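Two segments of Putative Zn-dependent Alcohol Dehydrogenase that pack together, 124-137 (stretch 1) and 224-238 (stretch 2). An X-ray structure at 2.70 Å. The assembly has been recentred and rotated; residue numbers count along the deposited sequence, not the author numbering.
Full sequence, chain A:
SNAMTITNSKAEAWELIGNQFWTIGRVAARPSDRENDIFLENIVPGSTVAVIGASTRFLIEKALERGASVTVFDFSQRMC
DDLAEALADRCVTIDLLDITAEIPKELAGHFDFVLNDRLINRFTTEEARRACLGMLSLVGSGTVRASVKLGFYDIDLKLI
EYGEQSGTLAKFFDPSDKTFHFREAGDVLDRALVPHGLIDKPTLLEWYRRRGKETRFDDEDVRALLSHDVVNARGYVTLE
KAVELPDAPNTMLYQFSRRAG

Stretch 1 124-137: TTEEARRACLGMLS
Stretch 2, residues 224-238: ALLSHDVVNARGYVT

Stretch 1 is one helix, 125-137, built with phi/psi near -60/-45 and running on past Ser137. Thr124 (chi1 p) caps its start: OG1 accepts from Glu127 N at 3.2 Å. Stretch 2 begins as the last turn of a helix, 224-226, then loops across stretch 1 and leaves as a strand; both advance in the same general sense, contacts moving from Thr125 to Leu136. No hydrogen bond joins the two; 664 Å² is buried by side-chain fit and one stack.

Leu225 (t, chi2 p) is the knob. It sits among Thr125, Ala128, Arg129 and Cys132, its CD1 3.9 Å from Ala128 CB and 3.4 Å from Arg129 CG. Leu226 (m, t) points its CA-to-CB bond away, yet CD2 returns to 4.3 Å from Cys132 SG.

The helix ends at Leu226; after Ser227, His228 (chi1 t, phi/psi -67/141) is extended. Arg129 (m, t, t) lays its guanidinium flat on the imidazole, centres 3.5 Å apart and planes at 17°, its CD 3.7 Å from the ring centroid. This stacked geometry gives the arginine nitrogens poor angles for hydrogen bonding to NE2. His228 ND1 instead accepts from Val230 N at 3.0 Å.

Residues 229-231 have helical phi/psi without the regular bonds; Val231 CA lies 5.2 Å from Leu133 CA, the register point. Val230 (t) sets CG1 4.0 Å from Arg129 CB, and its O lies 3.4 Å from Leu133 CD2. Val231 (t) places CG1 3.9 Å from Cys132 CB and 4.0 Å from Leu136 CD1.

Asn232 (m), its CA-to-CB bond directed away, ties the loop together: ND2 donates to Leu226 O (2.9 Å) and His228 O (3.0 Å), and OD1 accepts from Val237 N (2.7 Å). Poorly ordered Arg234 lays a guanidinium face over Leu133 CD2. At Gly235 (120/155) a CB would jam against Arg234 O, so the backbone calls for glycine. Val237 (t) finishes the contact, CG2 3.4 Å from Leu136 CD1.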

# COMPACT_ATOMS: atom_id res chain seq x y z
N THR A 124 6.19 -0.86 7.97
CA THR A 124 7.25 -1.60 8.63
C THR A 124 6.77 -3.04 8.70
O THR A 124 5.63 -3.34 8.35
CB THR A 124 7.47 -1.13 10.06
OG1 THR A 124 6.27 -1.32 10.84
CG2 THR A 124 7.94 0.33 10.10
N THR A 125 7.63 -3.94 9.15
CA THR A 125 7.27 -5.34 9.23
C THR A 125 6.11 -5.62 10.22
O THR A 125 5.16 -6.28 9.85
CB THR A 125 8.47 -6.18 9.58
OG1 THR A 125 9.53 -5.83 8.69
CG2 THR A 125 8.15 -7.64 9.43
N GLU A 126 6.20 -5.16 11.46
CA GLU A 126 5.08 -5.33 12.38
C GLU A 126 3.81 -4.58 11.93
O GLU A 126 2.69 -5.02 12.22
CB GLU A 126 5.45 -4.91 13.80
CG GLU A 126 5.79 -3.43 13.96
CD GLU A 126 4.60 -2.57 14.41
OE1 GLU A 126 3.50 -3.12 14.68
OE2 GLU A 126 4.77 -1.32 14.51
N GLU A 127 3.95 -3.45 11.26
CA GLU A 127 2.79 -2.80 10.69
C GLU A 127 2.16 -3.70 9.57
O GLU A 127 0.94 -3.92 9.53
CB GLU A 127 3.18 -1.45 10.11
CG GLU A 127 3.03 -0.27 10.98
CD GLU A 127 3.02 1.05 10.17
OE1 GLU A 127 3.97 1.28 9.38
OE2 GLU A 127 2.06 1.86 10.32
N ALA A 128 3.00 -4.21 8.67
CA ALA A 128 2.51 -5.09 7.62
C ALA A 128 1.83 -6.34 8.16
O ALA A 128 0.83 -6.80 7.59
CB ALA A 128 3.61 -5.45 6.61
N ARG A 129 2.35 -6.91 9.24
CA ARG A 129 1.69 -8.06 9.87
C ARG A 129 0.26 -7.68 10.29
O ARG A 129 -0.69 -8.28 9.85
CB ARG A 129 2.47 -8.62 11.06
CG ARG A 129 3.78 -9.22 10.71
CD ARG A 129 4.59 -9.42 11.93
NE ARG A 129 5.95 -9.87 11.64
CZ ARG A 129 6.98 -9.70 12.46
NH1 ARG A 129 6.78 -9.09 13.64
NH2 ARG A 129 8.19 -10.12 12.12
N ARG A 130 0.12 -6.64 11.11
CA ARG A 130 -1.20 -6.14 11.47
C ARG A 130 -2.12 -5.88 10.25
O ARG A 130 -3.31 -6.22 10.25
CB ARG A 130 -1.08 -4.90 12.35
CG ARG A 130 -0.75 -5.21 13.80
CD ARG A 130 -0.88 -3.98 14.68
NE ARG A 130 0.24 -3.07 14.50
CZ ARG A 130 0.15 -1.80 14.09
NH1 ARG A 130 -1.04 -1.25 13.84
NH2 ARG A 130 1.25 -1.09 13.97
N ALA A 131 -1.57 -5.28 9.20
CA ALA A 131 -2.33 -5.02 7.99
C ALA A 131 -2.91 -6.31 7.39
O ALA A 131 -4.10 -6.38 7.14
CB ALA A 131 -1.50 -4.28 6.96
N CYS A 132 -2.06 -7.31 7.18
CA CYS A 132 -2.51 -8.56 6.54
C CYS A 132 -3.64 -9.20 7.30
O CYS A 132 -4.63 -9.55 6.71
CB CYS A 132 -1.33 -9.53 6.30
SG CYS A 132 -0.17 -8.81 5.08
N LEU A 133 -3.49 -9.31 8.62
CA LEU A 133 -4.60 -9.65 9.52
C LEU A 133 -5.89 -8.83 9.25
O LEU A 133 -6.97 -9.39 9.12
CB LEU A 133 -4.16 -9.50 10.99
CG LEU A 133 -4.95 -10.24 12.08
CD1 LEU A 133 -5.27 -11.68 11.69
CD2 LEU A 133 -4.18 -10.22 13.37
N GLY A 134 -5.77 -7.52 9.13
CA GLY A 134 -6.89 -6.70 8.77
C GLY A 134 -7.53 -7.08 7.44
O GLY A 134 -8.75 -7.06 7.29
N MSE A 135 -6.73 -7.39 6.44
CA MSE A 135 -7.29 -7.71 5.14
C MSE A 135 -8.06 -9.04 5.23
O MSE A 135 -9.17 -9.21 4.67
CB MSE A 135 -6.18 -7.81 4.10
CG MSE A 135 -5.40 -6.55 3.86
SE MSE A 135 -3.75 -6.82 2.80
CE MSE A 135 -2.77 -5.22 3.34
N LEU A 136 -7.47 -9.98 5.95
CA LEU A 136 -8.06 -11.28 6.19
C LEU A 136 -9.35 -11.16 7.00
O LEU A 136 -10.34 -11.84 6.76
CB LEU A 136 -7.04 -12.13 6.94
CG LEU A 136 -6.01 -12.75 5.98
CD1 LEU A 136 -4.99 -13.54 6.73
CD2 LEU A 136 -6.76 -13.59 4.98
N SER A 137 -9.32 -10.25 7.96
CA SER A 137 -10.47 -9.97 8.78
C SER A 137 -11.62 -9.43 7.93
O SER A 137 -12.78 -9.78 8.16
CB SER A 137 -10.07 -8.98 9.86
OG SER A 137 -11.18 -8.62 10.64
N ALA A 224 7.56 -14.83 4.60
CA ALA A 224 7.80 -14.87 6.05
C ALA A 224 6.74 -14.09 6.82
O ALA A 224 6.34 -14.45 7.92
CB ALA A 224 9.14 -14.33 6.36
N LEU A 225 6.31 -12.99 6.24
CA LEU A 225 5.28 -12.15 6.81
C LEU A 225 3.93 -12.85 6.90
O LEU A 225 3.27 -12.82 7.94
CB LEU A 225 5.15 -10.89 5.96
CG LEU A 225 3.99 -9.95 6.15
CD1 LEU A 225 4.27 -9.20 7.39
CD2 LEU A 225 4.03 -9.03 4.99
N LEU A 226 3.53 -13.47 5.80
CA LEU A 226 2.27 -14.20 5.68
C LEU A 226 2.15 -15.43 6.57
O LEU A 226 1.04 -15.79 6.95
CB LEU A 226 2.05 -14.64 4.23
CG LEU A 226 1.82 -13.56 3.16
CD1 LEU A 226 1.69 -14.21 1.82
CD2 LEU A 226 0.59 -12.67 3.44
N SER A 227 3.29 -16.04 6.91
CA SER A 227 3.37 -17.23 7.77
C SER A 227 3.67 -16.90 9.22
O SER A 227 3.79 -17.80 10.06
CB SER A 227 4.48 -18.16 7.29
OG SER A 227 5.77 -17.60 7.47
N HIS A 228 3.82 -15.62 9.51
CA HIS A 228 4.15 -15.16 10.86
C HIS A 228 2.99 -15.42 11.82
O HIS A 228 1.81 -15.25 11.47
CB HIS A 228 4.47 -13.66 10.83
CG HIS A 228 5.09 -13.16 12.09
ND1 HIS A 228 4.35 -12.84 13.21
CD2 HIS A 228 6.39 -12.93 12.42
CE1 HIS A 228 5.16 -12.44 14.17
NE2 HIS A 228 6.40 -12.49 13.72
N ASP A 229 3.35 -15.81 13.04
CA ASP A 229 2.37 -16.07 14.11
C ASP A 229 1.30 -14.98 14.29
O ASP A 229 0.17 -15.29 14.64
CB ASP A 229 3.08 -16.31 15.46
CG ASP A 229 4.06 -17.49 15.40
OD1 ASP A 229 3.80 -18.43 14.62
OD2 ASP A 229 5.07 -17.47 16.15
N VAL A 230 1.65 -13.72 14.06
CA VAL A 230 0.70 -12.63 14.25
C VAL A 230 -0.42 -12.69 13.21
O VAL A 230 -1.59 -12.38 13.52
CB VAL A 230 1.39 -11.24 14.22
CG1 VAL A 230 0.37 -10.09 14.12
CG2 VAL A 230 2.20 -11.06 15.43
N VAL A 231 -0.05 -13.10 12.00
CA VAL A 231 -1.01 -13.17 10.90
C VAL A 231 -1.78 -14.49 10.89
O VAL A 231 -2.84 -14.59 10.28
CB VAL A 231 -0.33 -12.93 9.52
CG1 VAL A 231 -1.38 -12.86 8.41
CG2 VAL A 231 0.48 -11.64 9.55
N ASN A 232 -1.26 -15.49 11.59
CA ASN A 232 -1.95 -16.76 11.66
C ASN A 232 -2.59 -16.97 13.02
O ASN A 232 -3.07 -18.07 13.36
CB ASN A 232 -1.01 -17.89 11.31
CG ASN A 232 -0.65 -17.86 9.86
OD1 ASN A 232 -1.30 -18.51 9.04
ND2 ASN A 232 0.35 -17.05 9.51
N ALA A 233 -2.62 -15.89 13.77
CA ALA A 233 -3.11 -15.92 15.13
C ALA A 233 -4.58 -16.28 15.14
O ALA A 233 -5.10 -16.76 16.16
CB ALA A 233 -2.88 -14.57 15.83
N ARG A 234 -5.27 -16.07 14.02
CA ARG A 234 -6.71 -16.35 14.00
C ARG A 234 -7.10 -17.33 12.90
O ARG A 234 -8.14 -17.17 12.27
CB ARG A 234 -7.53 -15.05 14.00
CG ARG A 234 -7.14 -14.06 15.14
CD ARG A 234 -8.26 -13.12 15.62
NE ARG A 234 -8.28 -11.79 14.99
CZ ARG A 234 -7.93 -10.64 15.59
NH1 ARG A 234 -7.50 -10.63 16.85
NH2 ARG A 234 -8.00 -9.49 14.92
N GLY A 235 -6.30 -18.36 12.71
CA GLY A 235 -6.57 -19.33 11.66
C GLY A 235 -5.41 -19.33 10.71
O GLY A 235 -4.69 -18.34 10.62
N TYR A 236 -5.19 -20.42 9.99
CA TYR A 236 -4.00 -20.50 9.18
C TYR A 236 -4.21 -20.02 7.75
O TYR A 236 -5.23 -20.31 7.10
CB TYR A 236 -3.41 -21.90 9.23
CG TYR A 236 -2.72 -22.22 10.55
CD1 TYR A 236 -1.55 -21.56 10.92
CD2 TYR A 236 -3.24 -23.18 11.41
CE1 TYR A 236 -0.92 -21.85 12.13
CE2 TYR A 236 -2.61 -23.47 12.61
CZ TYR A 236 -1.45 -22.80 12.97
OH TYR A 236 -0.80 -23.08 14.17
N VAL A 237 -3.21 -19.27 7.28
CA VAL A 237 -3.23 -18.58 5.99
C VAL A 237 -2.65 -19.42 4.87
O VAL A 237 -1.74 -20.21 5.07
CB VAL A 237 -2.39 -17.31 6.13
CG1 VAL A 237 -2.03 -16.72 4.79
CG2 VAL A 237 -3.10 -16.31 7.04
N THR A 238 -3.17 -19.23 3.66
CA THR A 238 -2.81 -20.07 2.53
C THR A 238 -2.39 -19.19 1.37
O THR A 238 -3.16 -18.39 0.89
CB THR A 238 -4.02 -20.89 2.09
OG1 THR A 238 -4.47 -21.72 3.17
CG2 THR A 238 -3.72 -21.72 0.84